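Local coordinates for protein putative alpha KG dependent 2,4-D dioxygenase (Burkholderia xenovorans, PDB 5J92) that binds an iron(II) ion and probably acts as a 2-oxoglutarate-dependent dioxygenase of the TauD/TfdA family, at residues R119-D124 / A268-G273; T149-M154 / F250-E255. All blocks are in the same frame, centred on the assembly; numbering follows the deposited sequence. Where two conformers were deposited one is given.

Interaction 1 (R119-D124 / A268-G273); sequences RRWHSD and ALMHRG. With FE2 (Fe (II) ion), chain E.
The facial triad of two histidines and one carboxylate of the TauD/TfdA dioxygenases is assembled here, with H122 and D124 supplied by a loop and H271 by strand 269-273. The iron is bound by H122 NE2 at 2.5 Å, by D124 OD1 at a like distance and by H271 NE2 at 2.4 Å. Both imidazoles carry CG in the crowded position between backbone N and carbonyl carbon (chi1 63° and 69°), which brings the two rings to the same metal although both side chains leave the backbone away from the opposite segment. The rings meet obliquely, while the D124 carboxylate stands nearly perpendicular to the H271 ring. H122 is fixed in rotation because its ND1 donates to R120 O (2.7 Å), almost along the C=O axis and close to the ring plane, leaving NE2 for the metal. D124 OD2 is held by S135, a second-shell partner.

Behind the site, H122 and H271 form a single antiparallel hydrogen-bonded bridge: H122 N to H271 O, and H271 N to H122 O at 2.9 Å, both in the carbonyl planes. This local β-pairing ties the HxD portion of the triad directly to the strand carrying the distal histidine of the double-stranded β-helix (jelly-roll) fold.

On the other side of the bridge R272, extended from CG to NE, crosses W121. Its CD sits over the five-membered ring, 3.6 Å from the centroid, and the guanidinium plane lies nearly parallel to the indole (8° between planes), offset so that W121 NE1 faces it toward its rim. M270 SD packs against W121 CB. The R272 charge is paired with E243 of the second subunit, and Q150 takes a bond from NH2. Two waters accompany this end: one bridges R119 O and G273 O, the other R119 O and R272 NH1.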
ATOM      1  N   ARG A 119       5.226 -11.472   1.549  1.00 21.24           N
ATOM      2  CA  ARG A 119       4.245 -10.897   0.634  1.00 21.95           C
ATOM      3  C   ARG A 119       4.222  -9.376   0.692  1.00 20.55           C
ATOM      4  O   ARG A 119       3.523  -8.746  -0.109  1.00 13.99           O
ATOM      5  CB  ARG A 119       2.849 -11.457   0.927  1.00 22.50           C
ATOM      6  CG  ARG A 119       2.733 -12.942   0.671  1.00 22.12           C
ATOM      7  CD  ARG A 119       1.368 -13.467   1.061  1.00 25.46           C
ATOM      8  NE  ARG A 119       1.238 -14.877   0.707  1.00 26.92           N
ATOM      9  CZ  ARG A 119       0.136 -15.588   0.871  1.00 31.58           C
ATOM     10  NH1 ARG A 119      -0.951 -15.024   1.389  1.00 29.78           N
ATOM     11  NH2 ARG A 119       0.122 -16.867   0.517  1.00 35.91           N
ATOM     12  N   ARG A 120       4.974  -8.789   1.618  1.00 16.30           N
ATOM     13  CA  ARG A 120       5.139  -7.348   1.720  0.63 16.45           C
ATOM     14  C   ARG A 120       6.474  -6.942   1.102  1.00 13.50           C
ATOM     15  O   ARG A 120       7.483  -7.643   1.260  1.00 16.29           O
ATOM     16  CB  ARG A 120       5.047  -6.913   3.192  0.63 20.08           C
ATOM     17  CG  ARG A 120       3.623  -7.092   3.772  0.63 22.23           C
ATOM     18  CD  ARG A 120       3.593  -7.507   5.232  0.63 23.83           C
ATOM     19  NE  ARG A 120       2.225  -7.586   5.759  0.63 24.55           N
ATOM     20  CZ  ARG A 120       1.470  -8.687   5.769  0.63 27.68           C
ATOM     21  NH1 ARG A 120       1.934  -9.824   5.271  0.63 29.90           N
ATOM     22  NH2 ARG A 120       0.247  -8.662   6.284  0.63 23.46           N
ATOM     23  N   TRP A 121       6.474  -5.816   0.386  1.00 13.19           N
ATOM     24  CA  TRP A 121       7.691  -5.337  -0.276  1.00 16.78           C
ATOM     25  C   TRP A 121       8.818  -5.125   0.729  1.00 16.17           C
ATOM     26  O   TRP A 121       8.650  -4.421   1.731  1.00 15.17           O
ATOM     27  CB  TRP A 121       7.431  -4.012  -0.993  1.00 16.47           C
ATOM     28  CG  TRP A 121       6.564  -4.074  -2.208  1.00 15.09           C
ATOM     29  CD1 TRP A 121       5.262  -3.671  -2.303  1.00 15.09           C
ATOM     30  CD2 TRP A 121       6.948  -4.526  -3.517  1.00 13.32           C
ATOM     31  NE1 TRP A 121       4.810  -3.855  -3.602  1.00 14.78           N
ATOM     32  CE2 TRP A 121       5.829  -4.381  -4.354  1.00 16.08           C
ATOM     33  CE3 TRP A 121       8.136  -5.042  -4.058  1.00 13.43           C
ATOM     34  CZ2 TRP A 121       5.856  -4.730  -5.708  1.00 11.98           C
ATOM     35  CZ3 TRP A 121       8.163  -5.389  -5.415  1.00 13.52           C
ATOM     36  CH2 TRP A 121       7.029  -5.227  -6.212  1.00 12.17           C
ATOM     37  N   HIS A 122       9.982  -5.714   0.458  1.00 14.69           N
ATOM     38  CA  HIS A 122      11.100  -5.564   1.386  1.00 16.40           C
ATOM     39  C   HIS A 122      12.419  -5.752   0.638  1.00 14.92           C
ATOM     40  O   HIS A 122      12.451  -6.203  -0.507  1.00 14.64           O
ATOM     41  CB  HIS A 122      10.959  -6.559   2.545  1.00 14.08           C
ATOM     42  CG  HIS A 122      11.005  -7.981   2.102  1.00 17.43           C
ATOM     43  ND1 HIS A 122       9.973  -8.570   1.398  1.00 20.24           N
ATOM     44  CD2 HIS A 122      11.968  -8.925   2.226  1.00 20.20           C
ATOM     45  CE1 HIS A 122      10.293  -9.820   1.115  1.00 17.72           C
ATOM     46  NE2 HIS A 122      11.496 -10.062   1.607  1.00 21.90           N
ATOM     47  N   SER A 123      13.511  -5.367   1.294  1.00 15.83           N
ATOM     48  CA  SER A 123      14.873  -5.641   0.844  1.00 15.94           C
ATOM     49  C   SER A 123      15.544  -6.530   1.888  1.00 15.21           C
ATOM     50  O   SER A 123      15.486  -6.227   3.084  1.00 17.69           O
ATOM     51  CB  SER A 123      15.669  -4.345   0.651  1.00 17.97           C
ATOM     52  OG  SER A 123      16.975  -4.611   0.145  1.00 19.08           O
ATOM     53  N   ASP A 124      16.145  -7.636   1.440  1.00 15.19           N
ATOM     54  CA  ASP A 124      16.583  -8.698   2.352  1.00 16.03           C
ATOM     55  C   ASP A 124      17.550  -8.201   3.418  1.00 17.26           C
ATOM     56  O   ASP A 124      18.573  -7.584   3.108  1.00 20.06           O
ATOM     57  CB  ASP A 124      17.228  -9.838   1.572  1.00 22.67           C
ATOM     58  CG  ASP A 124      16.195 -10.695   0.878  1.00 29.77           C
ATOM     59  OD1 ASP A 124      15.007 -10.420   1.145  1.00 32.44           O
ATOM     60  OD2 ASP A 124      16.558 -11.612   0.097  1.00 26.47           O
ATOM     61  N   ALA A 268      19.578  -2.474  -4.824  1.00 16.77           N
ATOM     62  CA  ALA A 268      18.866  -1.647  -5.786  1.00 16.17           C
ATOM     63  C   ALA A 268      17.375  -1.950  -5.855  1.00 19.47           C
ATOM     64  O   ALA A 268      16.685  -1.383  -6.704  1.00 14.78           O
ATOM     65  CB  ALA A 268      19.469  -1.821  -7.190  1.00 16.28           C
ATOM     66  N   LEU A 269      16.860  -2.836  -5.008  1.00 15.13           N
ATOM     67  CA  LEU A 269      15.519  -3.349  -5.222  1.00 14.47           C
ATOM     68  C   LEU A 269      14.764  -3.501  -3.918  1.00 14.54           C
ATOM     69  O   LEU A 269      15.339  -3.528  -2.829  1.00 15.11           O
ATOM     70  CB  LEU A 269      15.535  -4.729  -5.898  1.00 17.95           C
ATOM     71  CG  LEU A 269      16.179  -4.821  -7.270  1.00 18.21           C
ATOM     72  CD1 LEU A 269      16.565  -6.240  -7.539  1.00 14.69           C
ATOM     73  CD2 LEU A 269      15.154  -4.317  -8.301  1.00 15.01           C
ATOM     74  N   MET A 270      13.454  -3.618  -4.076  1.00 14.09           N
ATOM     75  CA  MET A 270      12.580  -4.307  -3.153  1.00 16.84           C
ATOM     76  C   MET A 270      11.995  -5.473  -3.931  1.00 15.87           C
ATOM     77  O   MET A 270      11.975  -5.469  -5.173  1.00 13.73           O
ATOM     78  CB  MET A 270      11.465  -3.396  -2.621  1.00 14.08           C
ATOM     79  CG  MET A 270      11.887  -2.480  -1.467  1.00 14.99           C
ATOM     80  SD  MET A 270      10.485  -1.748  -0.615  1.00 15.00           S
ATOM     81  CE  MET A 270       9.594  -1.014  -1.971  1.00 16.15           C
ATOM     82  N   HIS A 271      11.551  -6.487  -3.207  1.00 14.53           N
ATOM     83  CA  HIS A 271      10.884  -7.598  -3.870  1.00 16.41           C
ATOM     84  C   HIS A 271       9.802  -8.130  -2.945  1.00 17.49           C
ATOM     85  O   HIS A 271       9.775  -7.835  -1.748  1.00 15.46           O
ATOM     86  CB  HIS A 271      11.862  -8.709  -4.235  1.00 16.98           C
ATOM     87  CG  HIS A 271      12.389  -9.433  -3.041  1.00 20.45           C
ATOM     88  ND1 HIS A 271      13.390  -8.919  -2.243  1.00 20.55           N
ATOM     89  CD2 HIS A 271      12.023 -10.608  -2.481  1.00 20.67           C
ATOM     90  CE1 HIS A 271      13.623  -9.753  -1.248  1.00 21.50           C
ATOM     91  NE2 HIS A 271      12.813 -10.788  -1.375  1.00 23.30           N
ATOM     92  N   ARG A 272       8.919  -8.944  -3.509  1.00 15.32           N
ATOM     93  CA  ARG A 272       7.885  -9.576  -2.708  1.00 20.62           C
ATOM     94  C   ARG A 272       7.416 -10.814  -3.443  1.00 22.63           C
ATOM     95  O   ARG A 272       7.491 -10.877  -4.671  1.00 18.96           O
ATOM     96  CB  ARG A 272       6.698  -8.634  -2.451  1.00 15.87           C
ATOM     97  CG  ARG A 272       5.851  -8.355  -3.699  1.00 18.02           C
ATOM     98  CD  ARG A 272       4.652  -7.442  -3.419  1.00 15.44           C
ATOM     99  NE  ARG A 272       3.846  -7.257  -4.633  1.00 15.21           N
ATOM    100  CZ  ARG A 272       2.617  -6.747  -4.648  1.00 21.25           C
ATOM    101  NH1 ARG A 272       2.061  -6.367  -3.517  1.00 18.49           N
ATOM    102  NH2 ARG A 272       1.936  -6.636  -5.795  1.00 21.05           N
ATOM    103  N   GLY A 273       6.924 -11.788  -2.676  1.00 17.60           N
ATOM    104  CA  GLY A 273       6.278 -12.949  -3.251  1.00 18.38           C
ATOM    105  C   GLY A 273       4.780 -12.735  -3.360  1.00 21.10           C
ATOM    106  O   GLY A 273       4.191 -11.960  -2.617  1.00 23.51           O
TER
HETATM  107 FE   FE2 E 401      13.021 -11.826   0.822  0.74 46.21          FE
HETATM  108  O   HOH W   1       2.379 -10.044  -2.276  1.00 16.20           O
HETATM  109  O   HOH W   2       2.947  -6.178  -0.637  1.00 22.36           O

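Interaction 2 (T149-M154 / F250-E255); sequences TQFADM and FVYSHE
T149 opens the pairing of antiparallel strands 149-153 and 251-254, whose short axes approach to 4.6 Å at 162°. Its carbonyl takes a firm bond from H254 N (2.7 Å), whereas the return bond from T149 N to H254 O is weak at 3.4 Å; T149 OG1 is engaged by W256.

Q150, on the face shared with A152, V251 and S253, extends beyond CG so that its amide lies alongside S253. NE2 donates to S253 OG (3.3 Å) with the hydroxyl close to the amide plane, while OE1 accepts from R272; the carboxamide is thus held at both ends, which fixes its flip.

F151 forms the best-formed bridge, with F151 N to Y252 O and Y252 N to F151 O both 2.8 Å long. Its ring turns onto the face that also bears T149, Y252 and H254. F151 and Y252 run side by side in the same direction and touch through F151 CD2 and Y252 CD2 (4.0 Å), while H254 CB comes to the edge of the phenyl ring. Beyond them, Y252 OH and H254 ND1 share a 2.7 Å hydrogen bond, and H254 NE2 is satisfied by D260. I52 of strand 50-53 packs against Y252 and H254, and F151 meets W264.

A152 returns to the other face, where its CB meets V251 CG2. D153 N then donates to F250 O (2.7 Å), nearly along the C=O axis, and closes the ladder. With CG anti to its backbone N (chi1 -171°), D153 serves as N-cap of helix 154-159: OD1 accepts from A156 N and OD2 pairs with R155. This regular antiparallel ladder, with an aromatic face turned toward strands 21-25 and 50-53, is consistent with one sheet of the double-stranded β-helix packing on the other in this cupin-clan fold.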
ATOM      1  N   THR A 149       7.394 -13.809  -8.244  1.00 15.84           N
ATOM      2  CA  THR A 149       8.211 -12.909  -7.444  1.00 15.57           C
ATOM      3  C   THR A 149       8.277 -11.590  -8.204  1.00 15.51           C
ATOM      4  O   THR A 149       8.528 -11.583  -9.411  1.00 13.28           O
ATOM      5  CB  THR A 149       9.619 -13.457  -7.192  1.00 14.21           C
ATOM      6  OG1 THR A 149       9.536 -14.774  -6.654  1.00 19.75           O
ATOM      7  CG2 THR A 149      10.356 -12.580  -6.171  1.00 14.18           C
ATOM      8  N   GLN A 150       7.988 -10.493  -7.517  1.00 16.76           N
ATOM      9  CA  GLN A 150       7.958  -9.178  -8.126  1.00 15.05           C
ATOM     10  C   GLN A 150       9.113  -8.340  -7.598  1.00 16.18           C
ATOM     11  O   GLN A 150       9.522  -8.481  -6.440  1.00 14.49           O
ATOM     12  CB  GLN A 150       6.620  -8.473  -7.858  1.00 15.75           C
ATOM     13  CG  GLN A 150       5.419  -9.252  -8.362  1.00 17.16           C
ATOM     14  CD  GLN A 150       4.117  -8.457  -8.323  1.00 21.59           C
ATOM     15  OE1 GLN A 150       3.914  -7.587  -7.466  1.00 23.13           O
ATOM     16  NE2 GLN A 150       3.223  -8.757  -9.267  1.00 22.83           N
ATOM     17  N   PHE A 151       9.643  -7.474  -8.466  1.00 13.71           N
ATOM     18  CA  PHE A 151      10.830  -6.686  -8.161  1.00 15.30           C
ATOM     19  C   PHE A 151      10.552  -5.236  -8.503  1.00 16.11           C
ATOM     20  O   PHE A 151      10.098  -4.934  -9.611  1.00 16.25           O
ATOM     21  CB  PHE A 151      12.059  -7.196  -8.931  1.00 15.28           C
ATOM     22  CG  PHE A 151      12.412  -8.620  -8.618  1.00 16.41           C
ATOM     23  CD1 PHE A 151      13.233  -8.914  -7.539  1.00 15.71           C
ATOM     24  CD2 PHE A 151      11.898  -9.668  -9.386  1.00 17.45           C
ATOM     25  CE1 PHE A 151      13.561 -10.231  -7.229  1.00 19.14           C
ATOM     26  CE2 PHE A 151      12.215 -10.987  -9.088  1.00 20.57           C
ATOM     27  CZ  PHE A 151      13.051 -11.269  -8.001  1.00 21.43           C
ATOM     28  N   ALA A 152      10.835  -4.344  -7.560  1.00 14.63           N
ATOM     29  CA  ALA A 152      10.610  -2.918  -7.735  1.00 14.73           C
ATOM     30  C   ALA A 152      11.947  -2.195  -7.783  1.00 13.18           C
ATOM     31  O   ALA A 152      12.773  -2.338  -6.870  1.00 13.40           O
ATOM     32  CB  ALA A 152       9.722  -2.365  -6.620  1.00 13.10           C
ATOM     33  N   ASP A 153      12.157  -1.425  -8.847  1.00 11.08           N
ATOM     34  CA  ASP A 153      13.445  -0.770  -9.094  1.00 11.74           C
ATOM     35  C   ASP A 153      13.547   0.514  -8.270  1.00 12.17           C
ATOM     36  O   ASP A 153      12.893   1.514  -8.587  1.00 14.98           O
ATOM     37  CB  ASP A 153      13.596  -0.484 -10.584  1.00 12.36           C
ATOM     38  CG  ASP A 153      15.007   0.001 -10.959  1.00 15.58           C
ATOM     39  OD1 ASP A 153      15.747   0.495 -10.069  1.00 13.28           O
ATOM     40  OD2 ASP A 153      15.354  -0.116 -12.161  1.00 16.56           O
ATOM     41  N   MET A 154      14.362   0.492  -7.210  1.00 13.40           N
ATOM     42  CA  MET A 154      14.545   1.669  -6.362  1.00 13.60           C
ATOM     43  C   MET A 154      15.409   2.753  -7.013  1.00 14.32           C
ATOM     44  O   MET A 154      15.397   3.902  -6.541  1.00 11.91           O
ATOM     45  CB  MET A 154      15.173   1.269  -5.021  1.00 11.60           C
ATOM     46  CG  MET A 154      14.316   0.323  -4.176  1.00 14.15           C
ATOM     47  SD  MET A 154      12.705   1.021  -3.770  1.00 14.57           S
ATOM     48  CE  MET A 154      11.679   0.235  -4.974  1.00 10.14           C
ATOM     49  N   PHE A 250       7.665   0.841 -12.176  1.00 13.19           N
ATOM     50  CA  PHE A 250       8.904   0.511 -11.487  1.00 15.65           C
ATOM     51  C   PHE A 250       9.008  -0.972 -11.153  1.00 15.51           C
ATOM     52  O   PHE A 250       9.958  -1.371 -10.476  1.00 13.37           O
ATOM     53  CB  PHE A 250       9.036   1.332 -10.193  1.00 14.54           C
ATOM     54  CG  PHE A 250       8.922   2.809 -10.396  1.00 14.31           C
ATOM     55  CD1 PHE A 250       9.701   3.460 -11.348  1.00 14.52           C
ATOM     56  CD2 PHE A 250       7.985   3.543  -9.679  1.00 10.29           C
ATOM     57  CE1 PHE A 250       9.577   4.821 -11.539  1.00 15.11           C
ATOM     58  CE2 PHE A 250       7.861   4.913  -9.858  1.00 10.22           C
ATOM     59  CZ  PHE A 250       8.662   5.555 -10.797  1.00 13.49           C
ATOM     60  N   VAL A 251       8.053  -1.794 -11.601  1.00 12.89           N
ATOM     61  CA  VAL A 251       7.926  -3.176 -11.147  1.00 13.42           C
ATOM     62  C   VAL A 251       8.063  -4.144 -12.317  1.00 13.91           C
ATOM     63  O   VAL A 251       7.513  -3.914 -13.404  1.00 13.25           O
ATOM     64  CB  VAL A 251       6.587  -3.398 -10.417  1.00 15.81           C
ATOM     65  CG1 VAL A 251       6.370  -4.895 -10.133  1.00 16.08           C
ATOM     66  CG2 VAL A 251       6.603  -2.594  -9.097  1.00 14.14           C
ATOM     67  N   TYR A 252       8.821  -5.217 -12.087  1.00 16.20           N
ATOM     68  CA  TYR A 252       8.871  -6.389 -12.955  1.00 16.15           C
ATOM     69  C   TYR A 252       8.319  -7.582 -12.181  1.00 13.34           C
ATOM     70  O   TYR A 252       8.775  -7.867 -11.069  1.00 13.53           O
ATOM     71  CB  TYR A 252      10.309  -6.674 -13.424  1.00 13.49           C
ATOM     72  CG  TYR A 252      10.526  -8.065 -14.002  1.00 13.16           C
ATOM     73  CD1 TYR A 252       9.984  -8.423 -15.230  1.00 13.26           C
ATOM     74  CD2 TYR A 252      11.271  -9.019 -13.317  1.00 11.65           C
ATOM     75  CE1 TYR A 252      10.189  -9.691 -15.756  1.00 14.00           C
ATOM     76  CE2 TYR A 252      11.475 -10.303 -13.832  1.00 12.18           C
ATOM     77  CZ  TYR A 252      10.928 -10.624 -15.059  1.00 12.90           C
ATOM     78  OH  TYR A 252      11.110 -11.877 -15.600  1.00 17.46           O
ATOM     79  N   SER A 253       7.347  -8.268 -12.764  1.00 12.82           N
ATOM     80  CA  SER A 253       6.743  -9.456 -12.171  1.00 16.28           C
ATOM     81  C   SER A 253       7.310 -10.700 -12.857  1.00 18.37           C
ATOM     82  O   SER A 253       7.136 -10.886 -14.070  1.00 18.65           O
ATOM     83  CB  SER A 253       5.218  -9.396 -12.302  1.00 16.86           C
ATOM     84  OG  SER A 253       4.599 -10.501 -11.651  1.00 21.38           O
ATOM     85  N   HIS A 254       8.013 -11.536 -12.104  1.00 15.22           N
ATOM     86  CA  HIS A 254       8.666 -12.687 -12.712  1.00 14.95           C
ATOM     87  C   HIS A 254       7.731 -13.888 -12.695  1.00 16.98           C
ATOM     88  O   HIS A 254       7.381 -14.394 -11.617  1.00 17.50           O
ATOM     89  CB  HIS A 254       9.976 -13.029 -12.009  1.00 14.62           C
ATOM     90  CG  HIS A 254      10.725 -14.135 -12.682  1.00 14.68           C
ATOM     91  ND1 HIS A 254      11.297 -13.986 -13.930  1.00 14.81           N
ATOM     92  CD2 HIS A 254      10.959 -15.413 -12.307  1.00 14.90           C
ATOM     93  CE1 HIS A 254      11.876 -15.121 -14.280  1.00 15.41           C
ATOM     94  NE2 HIS A 254      11.683 -16.003 -13.314  1.00 16.61           N
ATOM     95  N   GLU A 255       7.345 -14.350 -13.890  1.00 18.34           N
ATOM     96  CA  GLU A 255       6.631 -15.616 -14.044  1.00 20.46           C
ATOM     97  C   GLU A 255       7.653 -16.745 -14.030  1.00 18.73           C
ATOM     98  O   GLU A 255       8.474 -16.863 -14.947  1.00 18.65           O
ATOM     99  CB  GLU A 255       5.815 -15.637 -15.336  1.00 20.48           C
ATOM    100  CG  GLU A 255       4.651 -14.654 -15.360  1.00 21.99           C
ATOM    101  CD  GLU A 255       3.527 -15.056 -14.424  1.00 26.70           C
ATOM    102  OE1 GLU A 255       3.499 -16.220 -13.964  1.00 31.78           O
ATOM    103  OE2 GLU A 255       2.665 -14.203 -14.134  1.00 29.82           O
TER

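The two contacts lie side by side, centres about 9 Å apart, in one three-stranded antiparallel sheet ordered 251-254, 149-153, 269-273. Interaction 2 joins the first two strands; interaction 1 adds the loop 119-124 to the far outer strand, and the central strand 149-153 pairs with both outer ones. M270 O and A152 N, 2.9 Å apart, are a probable backbone hydrogen bond of that shared sheet. Along the chain the order is 119-124, 149-154, 250-255, 268-273, so both segments of interaction 2 fall between those of interaction 1. The iron ligand H271 is consequently backed by strand 149-153: its CB packs on Q150 O at 3.2 Å, and F151 touches its side chain.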